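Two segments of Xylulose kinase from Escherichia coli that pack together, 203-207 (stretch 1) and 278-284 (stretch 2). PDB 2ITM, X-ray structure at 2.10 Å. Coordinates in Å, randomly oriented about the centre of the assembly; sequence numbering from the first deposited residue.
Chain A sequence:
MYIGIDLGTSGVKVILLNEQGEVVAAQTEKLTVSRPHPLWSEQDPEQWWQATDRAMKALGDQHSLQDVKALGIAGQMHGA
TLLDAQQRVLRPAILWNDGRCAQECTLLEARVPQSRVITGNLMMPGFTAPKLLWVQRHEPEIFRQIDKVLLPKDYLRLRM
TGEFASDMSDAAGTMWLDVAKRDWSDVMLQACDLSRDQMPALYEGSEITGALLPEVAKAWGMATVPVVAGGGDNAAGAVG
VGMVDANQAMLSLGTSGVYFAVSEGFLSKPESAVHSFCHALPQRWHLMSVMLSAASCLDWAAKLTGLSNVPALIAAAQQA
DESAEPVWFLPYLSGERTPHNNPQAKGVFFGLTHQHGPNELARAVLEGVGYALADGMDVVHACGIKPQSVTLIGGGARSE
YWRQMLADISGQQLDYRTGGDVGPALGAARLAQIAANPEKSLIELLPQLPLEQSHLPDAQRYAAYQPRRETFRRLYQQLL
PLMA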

ATOM      1  N   TYR A 203       4.998  29.786  39.069  1.00 29.62           N
ATOM      2  CA  TYR A 203       4.081  29.372  40.111  1.00 28.43           C
ATOM      3  C   TYR A 203       3.715  27.908  39.932  1.00 27.43           C
ATOM      4  O   TYR A 203       3.986  27.324  38.903  1.00 22.83           O
ATOM      5  CB  TYR A 203       2.818  30.225  40.078  1.00 18.63           C
ATOM      6  CG  TYR A 203       3.002  31.680  40.419  1.00 20.02           C
ATOM      7  CD1 TYR A 203       3.687  32.529  39.578  1.00 20.23           C
ATOM      8  CD2 TYR A 203       2.477  32.208  41.581  1.00 40.74           C
ATOM      9  CE1 TYR A 203       3.847  33.863  39.887  1.00 35.00           C
ATOM     10  CE2 TYR A 203       2.625  33.531  41.896  1.00 37.41           C
ATOM     11  CZ  TYR A 203       3.312  34.361  41.050  1.00 33.54           C
ATOM     12  OH  TYR A 203       3.462  35.681  41.371  1.00 28.32           O
ATOM     13  N   GLU A 204       3.083  27.328  40.936  1.00 30.04           N
ATOM     14  CA  GLU A 204       2.332  26.095  40.749  1.00 28.86           C
ATOM     15  C   GLU A 204       0.962  26.372  40.151  1.00 21.40           C
ATOM     16  O   GLU A 204       0.433  27.452  40.302  1.00 29.57           O
ATOM     17  CB  GLU A 204       2.216  25.329  42.058  1.00 22.25           C
ATOM     18  CG  GLU A 204       3.537  25.041  42.737  1.00 26.39           C
ATOM     19  CD  GLU A 204       4.351  23.973  42.041  1.00 28.52           C
ATOM     20  OE1 GLU A 204       3.806  23.246  41.214  1.00 20.54           O
ATOM     21  OE2 GLU A 204       5.543  23.863  42.333  1.00 21.60           O
ATOM     22  N   GLY A 205       0.412  25.398  39.447  1.00 24.40           N
ATOM     23  CA  GLY A 205      -0.813  25.581  38.693  1.00 22.83           C
ATOM     24  C   GLY A 205      -1.953  26.182  39.481  1.00 17.63           C
ATOM     25  O   GLY A 205      -2.737  26.944  38.945  1.00 19.41           O
ATOM     26  N   SER A 206      -2.020  25.840  40.761  1.00 19.27           N
ATOM     27  CA  SER A 206      -3.175  26.116  41.601  1.00 25.68           C
ATOM     28  C   SER A 206      -3.031  27.409  42.396  1.00 27.89           C
ATOM     29  O   SER A 206      -3.902  27.763  43.168  1.00 29.82           O
ATOM     30  CB  SER A 206      -3.424  24.946  42.549  1.00 23.02           C
ATOM     31  OG  SER A 206      -2.218  24.471  43.096  1.00 25.07           O
ATOM     32  N   GLU A 207      -1.925  28.105  42.178  1.00 31.54           N
ATOM     33  CA  GLU A 207      -1.621  29.359  42.846  1.00 24.06           C
ATOM     34  C   GLU A 207      -2.089  30.581  42.046  1.00 27.13           C
ATOM     35  O   GLU A 207      -2.141  30.552  40.830  1.00 24.41           O
ATOM     36  CB  GLU A 207      -0.122  29.450  43.126  1.00 17.59           C
ATOM     37  CG  GLU A 207       0.384  28.440  44.132  1.00 19.97           C
ATOM     38  CD  GLU A 207       1.893  28.437  44.277  1.00 40.17           C
ATOM     39  OE1 GLU A 207       2.394  27.755  45.186  1.00 32.35           O
ATOM     40  OE2 GLU A 207       2.581  29.104  43.490  1.00 29.32           O
ATOM     41  N   CYS A 278       7.101  18.815  34.822  1.00 24.31           N
ATOM     42  CA  CYS A 278       6.325  19.110  36.003  1.00 20.22           C
ATOM     43  C   CYS A 278       4.834  18.979  35.711  1.00 21.43           C
ATOM     44  O   CYS A 278       4.395  19.236  34.610  1.00 25.60           O
ATOM     45  CB  CYS A 278       6.670  20.498  36.556  1.00 24.53           C
ATOM     46  SG  CYS A 278       8.378  20.763  37.043  1.00 29.91           S
ATOM     47  N   HIS A 279       4.075  18.554  36.707  1.00 27.62           N
ATOM     48  CA  HIS A 279       2.619  18.596  36.655  1.00 22.82           C
ATOM     49  C   HIS A 279       2.103  19.957  37.122  1.00 20.30           C
ATOM     50  O   HIS A 279       2.805  20.690  37.783  1.00 23.33           O
ATOM     51  CB  HIS A 279       2.034  17.466  37.509  1.00 22.31           C
ATOM     52  CG  HIS A 279       0.627  17.091  37.167  1.00 18.24           C
ATOM     53  ND1 HIS A 279      -0.114  17.748  36.212  1.00 28.42           N
ATOM     54  CD2 HIS A 279      -0.171  16.116  37.649  1.00 20.82           C
ATOM     55  CE1 HIS A 279      -1.307  17.197  36.126  1.00 26.37           C
ATOM     56  NE2 HIS A 279      -1.368  16.206  36.991  1.00 22.59           N
ATOM     57  N   ALA A 280       0.862  20.270  36.778  1.00 18.61           N
ATOM     58  CA  ALA A 280       0.264  21.550  37.117  1.00 19.16           C
ATOM     59  C   ALA A 280      -0.204  21.625  38.572  1.00 25.32           C
ATOM     60  O   ALA A 280      -0.969  22.494  38.946  1.00 23.91           O
ATOM     61  CB  ALA A 280      -0.874  21.875  36.175  1.00 25.49           C
ATOM     62  N   LEU A 281       0.249  20.660  39.361  1.00 21.80           N
ATOM     63  CA  LEU A 281       0.014  20.715  40.792  1.00 23.79           C
ATOM     64  C   LEU A 281       1.309  20.663  41.571  1.00 20.16           C
ATOM     65  O   LEU A 281       2.326  20.219  41.072  1.00 20.03           O
ATOM     66  CB  LEU A 281      -0.922  19.589  41.223  1.00 21.74           C
ATOM     67  CG  LEU A 281      -2.341  19.603  40.670  1.00 17.20           C
ATOM     68  CD1 LEU A 281      -2.951  18.239  40.701  1.00 23.66           C
ATOM     69  CD2 LEU A 281      -3.212  20.623  41.386  1.00 20.23           C
ATOM     70  N   PRO A 282       1.249  21.118  42.810  1.00 28.67           N
ATOM     71  CA  PRO A 282       2.438  21.204  43.645  1.00 24.87           C
ATOM     72  C   PRO A 282       2.984  19.827  43.966  1.00 26.32           C
ATOM     73  O   PRO A 282       2.228  18.910  44.211  1.00 24.83           O
ATOM     74  CB  PRO A 282       1.920  21.898  44.895  1.00 33.94           C
ATOM     75  CG  PRO A 282       0.743  22.671  44.415  1.00 26.33           C
ATOM     76  CD  PRO A 282       0.106  21.800  43.427  1.00 35.05           C
ATOM     77  N   GLN A 283       4.300  19.705  43.903  1.00 28.06           N
ATOM     78  CA  GLN A 283       4.996  18.462  44.156  1.00 26.63           C
ATOM     79  C   GLN A 283       4.473  17.298  43.307  1.00 30.44           C
ATOM     80  O   GLN A 283       4.447  16.166  43.750  1.00 29.75           O
ATOM     81  CB  GLN A 283       4.966  18.116  45.635  1.00 36.83           C
ATOM     82  CG  GLN A 283       5.835  18.991  46.500  1.00 35.27           C
ATOM     83  CD  GLN A 283       7.306  18.862  46.188  1.00 60.75           C
ATOM     84  OE1 GLN A 283       7.931  17.881  46.556  1.00 58.24           O
ATOM     85  NE2 GLN A 283       7.859  19.855  45.520  1.00 43.07           N
ATOM     86  N   ARG A 284       4.060  17.603  42.085  1.00 32.30           N
ATOM     87  CA  ARG A 284       3.648  16.582  41.154  1.00 20.69           C
ATOM     88  C   ARG A 284       4.390  16.677  39.838  1.00 32.02           C
ATOM     89  O   ARG A 284       4.672  17.761  39.354  1.00 26.99           O
ATOM     90  CB  ARG A 284       2.151  16.656  40.903  1.00 30.29           C
ATOM     91  CG  ARG A 284       1.289  16.091  41.995  1.00 27.86           C
ATOM     92  CD  ARG A 284       1.601  14.669  42.357  1.00 56.87           C
ATOM     93  NE  ARG A 284       2.115  14.609  43.709  1.00 69.72           N
ATOM     94  CZ  ARG A 284       1.376  14.397  44.770  1.00 48.31           C
ATOM     95  NH1 ARG A 284       0.090  14.195  44.638  1.00 49.14           N
ATOM     96  NH2 ARG A 284       1.927  14.382  45.962  1.00 40.31           N
TER
HETATM   97  O   HOH W   1       2.616  23.454  38.968  1.00 21.26           O
HETATM   98  O   HOH W   2       5.810  22.045  44.345  1.00 25.82           O

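Two turns meet here, and most of what joins them is water and close packing. A type I turn runs from Glu204 to Glu207 and a type II turn from Leu281 to Arg284; the two stretches bury 237 Å² between them, both sides summed, and touching residues are at least 74 apart in sequence. No clear direct hydrogen bond crosses the contact, so its rules have to be read from other interactions.

Each turn is first secured within its own stretch. In the type I turn, Glu207 N donates to Glu204 O at 3.1 Å, and the extended side chain of Glu207 (m, t) places OE2 where it accepts from Glu204 N at 3.2 Å. Glu207 thus bonds Glu204 twice, by its N to Glu204 O and by its OE2 to Glu204 N. In the type II turn, Arg284 N donates to Leu281 O at 3.3 Å, while His279 N to Arg284 O, at 2.8 Å, links the residue two before the turn to its last residue. Arg284 NE also reaches Gln283 O at 2.8 Å. Gln283 has phi/psi of 53/34, the positive phi usual at the third position of a type II turn.

Water makes the polar connections between the stretches, and Glu204 is central to both. Water 1 donates to Glu204 OE1 at 2.6 Å and to His279 O at 3.0 Å, and accepts from Gly205 N at 3.0 Å, linking a carboxylate and two backbone groups. Water 2 donates to Glu204 OE2 at 2.7 Å and accepts from Gln283 N at 2.8 Å and from Gln283 NE2 at 3.2 Å. The carboxylate therefore uses one oxygen for each water. Its m, m conformation brings the acid group over the second turn, where Glu204 OE1 lies 3.4 Å from Leu281 O; both are acceptors, so this approach is not a hydrogen bond, and OE1 instead takes a proton from water 1.

The tightest backbone approach is at Gly205, whose CA sits 3.1 Å from Ala280 O with an angle of 135° at the hydrogen, a CA-H...O contact. Here the absence of a side chain matters: an ideal CB on Gly205 would point toward the other stretch and fall 1.9 Å from Ala280 O, a clash. Glycine lets the two backbones come together, with the CA atoms of Gly205 and Ala280 4.5 Å apart.

Apolar packing gathers around Pro282. Glu204 CB lies 3.8 Å from Pro282 CG, so the aliphatic part of the acid packs against the ring while OE1 comes within 3.5 Å of Pro282 CA. Ser206, two residues on, brings its OG to 3.6 Å from Pro282 CD and 4.3 Å from Leu281 CD2, van der Waals contacts for the hydroxyl oxygen. Leu281 has its CA-to-CB bond pointing away, yet the end of its side chain comes nearer. The lesson is economical: glycine for closeness, proline for a packing surface, and one acid to organise the waters.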